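Side-chain contacts in proline dehydrogenase (Deinococcus radiodurans, PDB 4H6Q), which oxidises L-proline to delta-1-pyrroline-5-carboxylate with an FAD cofactor and passes the electrons to a quinone, the first step in converting proline to glutamate: residues P71-C74 with T75-A78; R285-Y288 with A289-R293. All coordinates share one frame; numbering follows the deposited sequence.

Contact 1: P71-C74 with T75-A78; sequences PAKC and TEFA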
loop_
_atom_site.group_PDB
_atom_site.type_symbol
_atom_site.label_atom_id
_atom_site.label_comp_id
_atom_site.label_asym_id
_atom_site.label_seq_id
_atom_site.Cartn_x
_atom_site.Cartn_y
_atom_site.Cartn_z
ATOM N N PRO A 71 8.154 -21.014 6.232
ATOM C CA PRO A 71 9.318 -20.144 5.948
ATOM C C PRO A 71 9.869 -20.288 4.529
ATOM O O PRO A 71 10.311 -19.299 3.914
ATOM C CB PRO A 71 10.371 -20.571 6.987
ATOM C CG PRO A 71 9.710 -21.440 7.958
ATOM C CD PRO A 71 8.341 -21.855 7.434
ATOM N N ALA A 72 9.811 -21.490 3.979
ATOM C CA ALA A 72 10.221 -21.674 2.597
ATOM C C ALA A 72 9.331 -20.846 1.646
ATOM O O ALA A 72 9.846 -20.144 0.757
ATOM C CB ALA A 72 10.152 -23.166 2.210
ATOM N N LYS A 73 8.002 -20.970 1.791
ATOM C CA LYS A 73 7.057 -20.226 0.949
ATOM C C LYS A 73 7.151 -18.716 1.133
ATOM O O LYS A 73 6.945 -17.951 0.186
ATOM C CB LYS A 73 5.619 -20.718 1.142
ATOM C CG LYS A 73 5.447 -22.180 0.635
ATOM C CD LYS A 73 5.244 -22.113 -0.871
ATOM C CE LYS A 73 5.300 -23.435 -1.607
ATOM N NZ LYS A 73 5.190 -23.084 -3.073
ATOM N N CYS A 74 7.472 -18.274 2.348
ATOM C CA CYS A 74 7.679 -16.842 2.602
ATOM C C CYS A 74 8.874 -16.346 1.781
ATOM O O CYS A 74 8.864 -15.214 1.282
ATOM C CB CYS A 74 7.990 -16.588 4.093
ATOM S SG CYS A 74 6.526 -16.714 5.166
ATOM N N THR A 75 9.931 -17.149 1.707
ATOM C CA THR A 75 11.139 -16.737 0.999
ATOM C C THR A 75 10.928 -16.834 -0.506
ATOM O O THR A 75 11.379 -15.950 -1.263
ATOM C CB THR A 75 12.367 -17.534 1.523
ATOM O OG1 THR A 75 12.410 -17.354 2.959
ATOM C CG2 THR A 75 13.680 -17.040 0.917
ATOM N N GLU A 76 10.240 -17.870 -0.955
ATOM C CA GLU A 76 9.809 -17.931 -2.363
ATOM C C GLU A 76 8.978 -16.716 -2.751
ATOM O O GLU A 76 9.120 -16.156 -3.861
ATOM C CB GLU A 76 9.019 -19.236 -2.619
ATOM C CG GLU A 76 8.547 -19.400 -4.066
ATOM C CD GLU A 76 7.710 -20.643 -4.264
ATOM O OE1 GLU A 76 7.612 -21.489 -3.352
ATOM O OE2 GLU A 76 7.118 -20.801 -5.352
ATOM N N PHE A 77 8.088 -16.282 -1.861
ATOM C CA PHE A 77 7.217 -15.134 -2.133
ATOM C C PHE A 77 8.129 -13.903 -2.311
ATOM O O PHE A 77 7.977 -13.152 -3.285
ATOM C CB PHE A 77 6.223 -14.910 -0.983
ATOM C CG PHE A 77 5.190 -13.887 -1.299
ATOM C CD1 PHE A 77 3.896 -14.263 -1.664
ATOM C CD2 PHE A 77 5.505 -12.512 -1.228
ATOM C CE1 PHE A 77 2.914 -13.299 -1.967
ATOM C CE2 PHE A 77 4.535 -11.549 -1.543
ATOM C CZ PHE A 77 3.233 -11.950 -1.890
ATOM N N ALA A 78 9.079 -13.700 -1.386
ATOM C CA ALA A 78 10.035 -12.590 -1.546
ATOM C C ALA A 78 10.804 -12.659 -2.876
ATOM O O ALA A 78 11.024 -11.616 -3.544
ATOM C CB ALA A 78 10.972 -12.568 -0.383
#
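T75 grips the carbonyl oxygen of P71 twice: its backbone N lies 3.1 Å from P71 O, and its hydroxyl OG1 donates to P71 O over 3.0 Å. The two donors come from opposite faces of the carbonyl plane. The hydroxyl can reach back one turn because OG1 stands beside the backbone N, anti to the carbonyl carbon (chi1 -54°), while CG2 takes the position anti to N. A valine here would probably cost P71 O its hydroxyl donor and N119 its weak partner. On another side of the helix, K73 and E76 run alongside each other. The lysine chain bends at chi2 (-82°), whereas the glutamate is extended beyond CG, and K73 NZ meets E76 OE1 at 2.9 Å in a salt bridge. The ammonium sits on the syn side of OE1, 26° out of the carboxylate plane. The F77 ring packs on I68, S103 and V104, although F77 CB remains 3.3 Å from K73 O. The i to i+3 salt bridge and the i to i+4 backbone bonds are those of an alpha-helix, here in the opening turns of helix 71-90, which follows the first strand of the beta8-alpha8 barrel and packs against helix 115-129.

Contact 2: R285-Y288 with A289-R293; sequences RDWY and AYFSR. With TFB (tetrahydrofuran-2-carboxylic acid), chain D.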
loop_
_atom_site.group_PDB
_atom_site.type_symbol
_atom_site.label_atom_id
_atom_site.label_comp_id
_atom_site.label_asym_id
_atom_site.label_seq_id
_atom_site.Cartn_x
_atom_site.Cartn_y
_atom_site.Cartn_z
ATOM N N ARG A 285 -2.006 -15.128 -8.449
ATOM C CA ARG A 285 -2.970 -16.237 -8.337
ATOM C C ARG A 285 -3.702 -16.303 -7.001
ATOM O O ARG A 285 -4.789 -16.875 -6.904
ATOM C CB ARG A 285 -2.277 -17.577 -8.614
ATOM C CG ARG A 285 -1.837 -17.693 -10.053
ATOM N N ASP A 286 -3.119 -15.739 -5.954
ATOM C CA ASP A 286 -3.699 -15.848 -4.607
ATOM C C ASP A 286 -4.495 -14.568 -4.276
ATOM O O ASP A 286 -4.142 -13.809 -3.378
ATOM C CB ASP A 286 -2.599 -16.056 -3.577
ATOM C CG ASP A 286 -3.105 -16.620 -2.290
ATOM O OD1 ASP A 286 -4.353 -16.797 -2.132
ATOM O OD2 ASP A 286 -2.220 -16.890 -1.435
ATOM N N TRP A 287 -5.588 -14.361 -4.996
ATOM C CA TRP A 287 -6.299 -13.105 -4.933
ATOM C C TRP A 287 -7.506 -13.108 -4.018
ATOM O O TRP A 287 -8.142 -12.077 -3.842
ATOM C CB TRP A 287 -6.732 -12.653 -6.346
ATOM C CG TRP A 287 -7.322 -13.736 -7.251
ATOM C CD1 TRP A 287 -6.651 -14.466 -8.186
ATOM C CD2 TRP A 287 -8.693 -14.164 -7.333
ATOM N NE1 TRP A 287 -7.494 -15.339 -8.822
ATOM C CE2 TRP A 287 -8.760 -15.167 -8.335
ATOM C CE3 TRP A 287 -9.873 -13.816 -6.641
ATOM C CZ2 TRP A 287 -9.972 -15.822 -8.670
ATOM C CZ3 TRP A 287 -11.062 -14.450 -6.993
ATOM C CH2 TRP A 287 -11.102 -15.437 -7.986
ATOM N N TYR A 288 -7.827 -14.249 -3.415
ATOM C CA TYR A 288 -9.086 -14.396 -2.654
ATOM C C TYR A 288 -9.199 -13.485 -1.444
ATOM O O TYR A 288 -10.275 -12.913 -1.194
ATOM C CB TYR A 288 -9.323 -15.862 -2.257
ATOM C CG TYR A 288 -9.350 -16.733 -3.490
ATOM C CD1 TYR A 288 -10.498 -16.798 -4.284
ATOM C CD2 TYR A 288 -8.213 -17.395 -3.921
ATOM C CE1 TYR A 288 -10.546 -17.556 -5.407
ATOM C CE2 TYR A 288 -8.235 -18.144 -5.073
ATOM C CZ TYR A 288 -9.412 -18.233 -5.813
ATOM O OH TYR A 288 -9.434 -18.989 -6.956
ATOM N N ALA A 289 -8.112 -13.310 -0.694
ATOM C CA ALA A 289 -8.199 -12.519 0.537
ATOM C C ALA A 289 -8.451 -11.029 0.218
ATOM O O ALA A 289 -9.387 -10.388 0.723
ATOM C CB ALA A 289 -6.930 -12.666 1.398
ATOM N N TYR A 290 -7.607 -10.459 -0.637
ATOM C CA TYR A 290 -7.738 -9.063 -1.042
ATOM C C TYR A 290 -9.115 -8.835 -1.684
ATOM O O TYR A 290 -9.837 -7.852 -1.362
ATOM C CB TYR A 290 -6.599 -8.701 -2.004
ATOM C CG TYR A 290 -6.656 -7.325 -2.607
ATOM C CD1 TYR A 290 -5.802 -6.315 -2.129
ATOM C CD2 TYR A 290 -7.488 -7.026 -3.684
ATOM C CE1 TYR A 290 -5.817 -5.049 -2.665
ATOM C CE2 TYR A 290 -7.467 -5.723 -4.257
ATOM C CZ TYR A 290 -6.651 -4.761 -3.712
ATOM O OH TYR A 290 -6.599 -3.469 -4.228
ATOM N N PHE A 291 -9.486 -9.707 -2.625
ATOM C CA PHE A 291 -10.770 -9.538 -3.293
ATOM C C PHE A 291 -11.955 -9.649 -2.296
ATOM O O PHE A 291 -12.936 -8.881 -2.382
ATOM C CB PHE A 291 -10.885 -10.596 -4.383
ATOM C CG PHE A 291 -12.232 -10.675 -5.047
ATOM C CD1 PHE A 291 -12.834 -9.566 -5.636
ATOM C CD2 PHE A 291 -12.872 -11.897 -5.117
ATOM C CE1 PHE A 291 -14.062 -9.690 -6.305
ATOM C CE2 PHE A 291 -14.102 -12.038 -5.782
ATOM C CZ PHE A 291 -14.709 -10.933 -6.350
ATOM N N SER A 292 -11.877 -10.562 -1.323
ATOM C CA SER A 292 -12.928 -10.666 -0.313
ATOM C C SER A 292 -13.108 -9.364 0.462
ATOM O O SER A 292 -14.260 -8.982 0.741
ATOM C CB SER A 292 -12.714 -11.856 0.623
ATOM O OG SER A 292 -11.694 -11.591 1.571
ATOM N N ARG A 293 -12.002 -8.651 0.748
ATOM C CA ARG A 293 -12.130 -7.386 1.460
ATOM C C ARG A 293 -12.810 -6.345 0.598
ATOM O O ARG A 293 -13.623 -5.560 1.097
ATOM C CB ARG A 293 -10.761 -6.893 1.974
ATOM C CG ARG A 293 -10.226 -7.771 3.083
ATOM C CD ARG A 293 -8.974 -7.173 3.726
ATOM N NE ARG A 293 -7.762 -7.264 2.900
ATOM C CZ ARG A 293 -6.902 -8.285 2.909
ATOM N NH1 ARG A 293 -7.133 -9.385 3.621
ATOM N NH2 ARG A 293 -5.834 -8.233 2.113
HETATM O OA TFB D . -3.922 -3.191 2.019
HETATM C CA TFB D . -5.307 -3.262 1.701
HETATM C C TFB D . -5.733 -4.699 1.483
HETATM O OB TFB D . -6.963 -4.968 1.457
HETATM C CB TFB D . -5.500 -2.495 0.462
HETATM C CG TFB D . -4.180 -2.503 -0.159
HETATM C CD TFB D . -3.172 -2.732 0.898
HETATM O OXT TFB D . -4.880 -5.648 1.328
HETATM O O HOH W 1 -5.129 -11.712 -1.559
#
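At the start of helix 288-296, the last helix of the modelled beta8-alpha8 barrel and the carrier of substrate-binding R293, W287 packs against F291 one turn on. The side chains lie side by side, with F291 CD2 3.6 Å from W287 CZ3 at the edge of the indole; the ring planes are inclined at 69°. In the backbone, F291 N bonds to W287 O (3.0 Å). Y288 places CE1 over the rim of one face of the W287 indole, E40 takes the hydrogen bond of NE1, and M29, L32 and A33 of helix 23-33 touch F291. Farther along, S292 OG turns back to A289 O at 2.7 Å, on the same face of that carbonyl as R293 N. A water accepts from Y290 N and donates to D286 O, joining the loop to the helix start. R293 bends at chi3 (-74°) and presents two N-H groups to the carboxylate of the bound tetrahydrofuran-2-carboxylic acid: NE meets OB at 2.8 Å in the guanidinium plane, and NH2 meets OXT at 2.9 Å. Beside it, Y290 CD1 comes within 3.6 Å of OXT and CE1 lies close to ring carbons CB and CG of the ligand. The paired donors fix how the carboxylate is turned, E66 forms a salt bridge with R293 NH2, and with K100 and R294 also bonded to the ligand, the negative charge of the ligand carboxylate is probably well compensated.

Contacts 1 and 2 lie far apart in sequence, yet the strands preceding their helices, 58-63 and 277-283, are neighbours in the barrel sheet. The centres of the two contacts are 18 Å apart, and their nearest atoms come to about 6 Å without touching. The loop after strand 58-63 serves both: I68 meets K73 and F77 of contact 1, whereas L64 and E66 reach contact 2. Only contact 2 enters the substrate pocket. Contact 1 is peripheral, its closest side chain, F77, lying about 11 Å from the ligand and about 7 Å from the side chain of K100. The side chain of Y280 is about 4 Å from that of Y290 and about 9 Å from that of F77.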